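Local coordinates for protein GH62 arabinofuranosidase (PDB 4N4B) that hydrolyses terminal non-reducing alpha-L-arabinofuranoside residues, probably those of xylan, as a calcium-containing, beta-propeller glycoside hydrolase of family 62, at residues 241-245 and 265-269. Numbering follows the deposited sequence.
Sequences RWFRS and PWARS
W242 packs against R268 and P265 of the facing loop, with R244 CG on the indole's other face. Its CB sits 3.3 Å from A267 O and also touches CB and CG of R268. CG, placed between backbone N and carbonyl carbon (chi1 63°), meets R268 CD at 3.7 Å; this methylene rests over one face of the indole, offset toward the rim. At the benzo end, CE3 and CZ3 pack on P265 CB, with 3.7 Å from CE3 to P265 CB. The R268 guanidinium stands nearly upright on the indole, planes 84° apart. Its CZ lies 5.7 Å from the centroid of the W242 five-membered ring, so the cation-pi attraction is at most weak, and its NH2 forms a salt bridge to D238. With an alanine at W242, P265 CB, R268 CD and R244 CG would probably lose the ring they pack on and a gap would open between the two arginine chains. The backbones join in one antiparallel bridge: F243 N donates to A267 O at 2.9 Å. F243 O takes weak bonds from both W266 N and A267 N, a classic beta bulge by which the loop after strand 256-257 docks on strand 241-248 of a four-stranded propeller blade. Beyond the bulge, W266 CE3 lies 3.9 Å from F243 CB, which meets the W266 ring at its edge, near its plane. S245 OG, bonded to A259 O, packs against W266 CD1 at 3.4 Å. At the other end a water links R241 O to S269 N.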
loop_
_atom_site.group_PDB
_atom_site.type_symbol
_atom_site.label_atom_id
_atom_site.label_comp_id
_atom_site.label_asym_id
_atom_site.label_seq_id
_atom_site.Cartn_x
_atom_site.Cartn_y
_atom_site.Cartn_z
ATOM N N ARG A 241 9.445 -8.659 -8.451
ATOM C CA ARG A 241 8.518 -7.555 -8.304
ATOM C C ARG A 241 9.228 -6.207 -8.450
ATOM O O ARG A 241 10.399 -6.040 -8.068
ATOM C CB ARG A 241 7.866 -7.632 -6.945
ATOM C CG ARG A 241 7.142 -8.931 -6.609
ATOM C CD ARG A 241 6.164 -9.314 -7.705
ATOM N NE ARG A 241 5.385 -10.486 -7.326
ATOM C CZ ARG A 241 4.137 -10.483 -6.875
ATOM N NH1 ARG A 241 3.539 -9.328 -6.554
ATOM N NH2 ARG A 241 3.535 -11.662 -6.646
ATOM N N TRP A 242 8.524 -5.241 -9.009
ATOM C CA TRP A 242 8.997 -3.899 -9.177
ATOM C C TRP A 242 7.817 -2.945 -9.269
ATOM O O TRP A 242 6.664 -3.380 -9.381
ATOM C CB TRP A 242 9.889 -3.775 -10.410
ATOM C CG TRP A 242 9.290 -4.052 -11.742
ATOM C CD1 TRP A 242 8.742 -5.256 -12.159
ATOM C CD2 TRP A 242 9.018 -3.101 -12.758
ATOM N NE1 TRP A 242 8.281 -5.110 -13.461
ATOM C CE2 TRP A 242 8.451 -3.799 -13.845
ATOM C CE3 TRP A 242 9.299 -1.743 -12.913
ATOM C CZ2 TRP A 242 8.082 -3.164 -15.026
ATOM C CZ3 TRP A 242 9.013 -1.129 -14.123
ATOM C CH2 TRP A 242 8.393 -1.850 -15.166
ATOM N N PHE A 243 8.093 -1.652 -9.250
ATOM C CA PHE A 243 7.066 -0.605 -9.300
ATOM C C PHE A 243 7.198 0.227 -10.587
ATOM O O PHE A 243 8.279 0.714 -10.955
ATOM C CB PHE A 243 7.145 0.314 -8.070
ATOM C CG PHE A 243 6.455 -0.299 -6.901
ATOM C CD1 PHE A 243 5.081 -0.215 -6.684
ATOM C CD2 PHE A 243 7.230 -1.051 -6.019
ATOM C CE1 PHE A 243 4.515 -0.857 -5.562
ATOM C CE2 PHE A 243 6.621 -1.667 -4.957
ATOM C CZ PHE A 243 5.277 -1.610 -4.776
ATOM N N ARG A 244 6.002 0.495 -11.117
ATOM C CA ARG A 244 5.802 1.440 -12.231
ATOM C C ARG A 244 5.038 2.631 -11.713
ATOM O O ARG A 244 4.304 2.586 -10.737
ATOM C CB ARG A 244 4.905 0.727 -13.222
ATOM C CG ARG A 244 5.456 -0.547 -13.757
ATOM C CD ARG A 244 4.611 -1.208 -14.842
ATOM N NE ARG A 244 4.667 -0.427 -16.084
ATOM C CZ ARG A 244 3.720 -0.407 -16.980
ATOM N NH1 ARG A 244 2.609 -1.049 -16.831
ATOM N NH2 ARG A 244 3.901 0.356 -18.054
ATOM N N SER A 245 5.256 3.774 -12.375
ATOM C CA SER A 245 4.697 5.073 -11.978
ATOM C C SER A 245 4.171 5.909 -13.155
ATOM O O SER A 245 4.667 5.833 -14.323
ATOM C CB SER A 245 5.743 5.884 -11.294
ATOM O OG SER A 245 6.909 6.181 -12.032
ATOM N N PRO A 265 12.559 2.352 -14.240
ATOM C CA PRO A 265 11.553 1.915 -13.296
ATOM C C PRO A 265 11.376 2.929 -12.209
ATOM O O PRO A 265 12.212 3.711 -11.885
ATOM C CB PRO A 265 12.100 0.635 -12.713
ATOM C CG PRO A 265 13.585 0.840 -12.744
ATOM C CD PRO A 265 13.853 1.640 -13.985
ATOM N N TRP A 266 10.206 2.896 -11.580
ATOM C CA TRP A 266 10.082 3.621 -10.322
ATOM C C TRP A 266 10.978 3.071 -9.196
ATOM O O TRP A 266 11.800 3.792 -8.674
ATOM C CB TRP A 266 8.613 3.822 -9.859
ATOM C CG TRP A 266 8.473 4.889 -8.788
ATOM C CD1 TRP A 266 8.487 6.233 -9.008
ATOM C CD2 TRP A 266 8.274 4.744 -7.372
ATOM N NE1 TRP A 266 8.346 6.926 -7.867
ATOM C CE2 TRP A 266 8.231 6.050 -6.809
ATOM C CE3 TRP A 266 8.228 3.665 -6.502
ATOM C CZ2 TRP A 266 8.109 6.266 -5.475
ATOM C CZ3 TRP A 266 8.073 3.855 -5.185
ATOM C CH2 TRP A 266 7.984 5.150 -4.646
ATOM N N ALA A 267 10.859 1.768 -8.981
ATOM C CA ALA A 267 11.762 1.068 -8.026
ATOM C C ALA A 267 11.852 -0.381 -8.469
ATOM O O ALA A 267 10.857 -1.052 -8.732
ATOM C CB ALA A 267 11.263 1.150 -6.582
ATOM N N ARG A 268 13.126 -0.850 -8.584
ATOM C CA ARG A 268 13.412 -2.168 -9.116
ATOM C C ARG A 268 14.838 -2.490 -8.670
ATOM O O ARG A 268 15.583 -1.627 -8.310
ATOM C CB ARG A 268 13.247 -2.181 -10.657
ATOM C CG ARG A 268 13.415 -3.508 -11.335
ATOM C CD ARG A 268 12.845 -3.545 -12.806
ATOM N NE ARG A 268 13.055 -4.859 -13.391
ATOM C CZ ARG A 268 14.203 -5.188 -14.024
ATOM N NH1 ARG A 268 15.115 -4.318 -14.298
ATOM N NH2 ARG A 268 14.386 -6.445 -14.326
ATOM N N SER A 269 15.211 -3.756 -8.846
ATOM C CA SER A 269 16.582 -4.161 -8.510
ATOM C C SER A 269 17.625 -3.293 -9.177
ATOM O O SER A 269 18.704 -3.082 -8.627
ATOM C CB SER A 269 16.869 -5.583 -8.876
ATOM O OG SER A 269 16.717 -5.822 -10.234
HETATM O O HOH W 1 13.053 -5.880 -8.861
#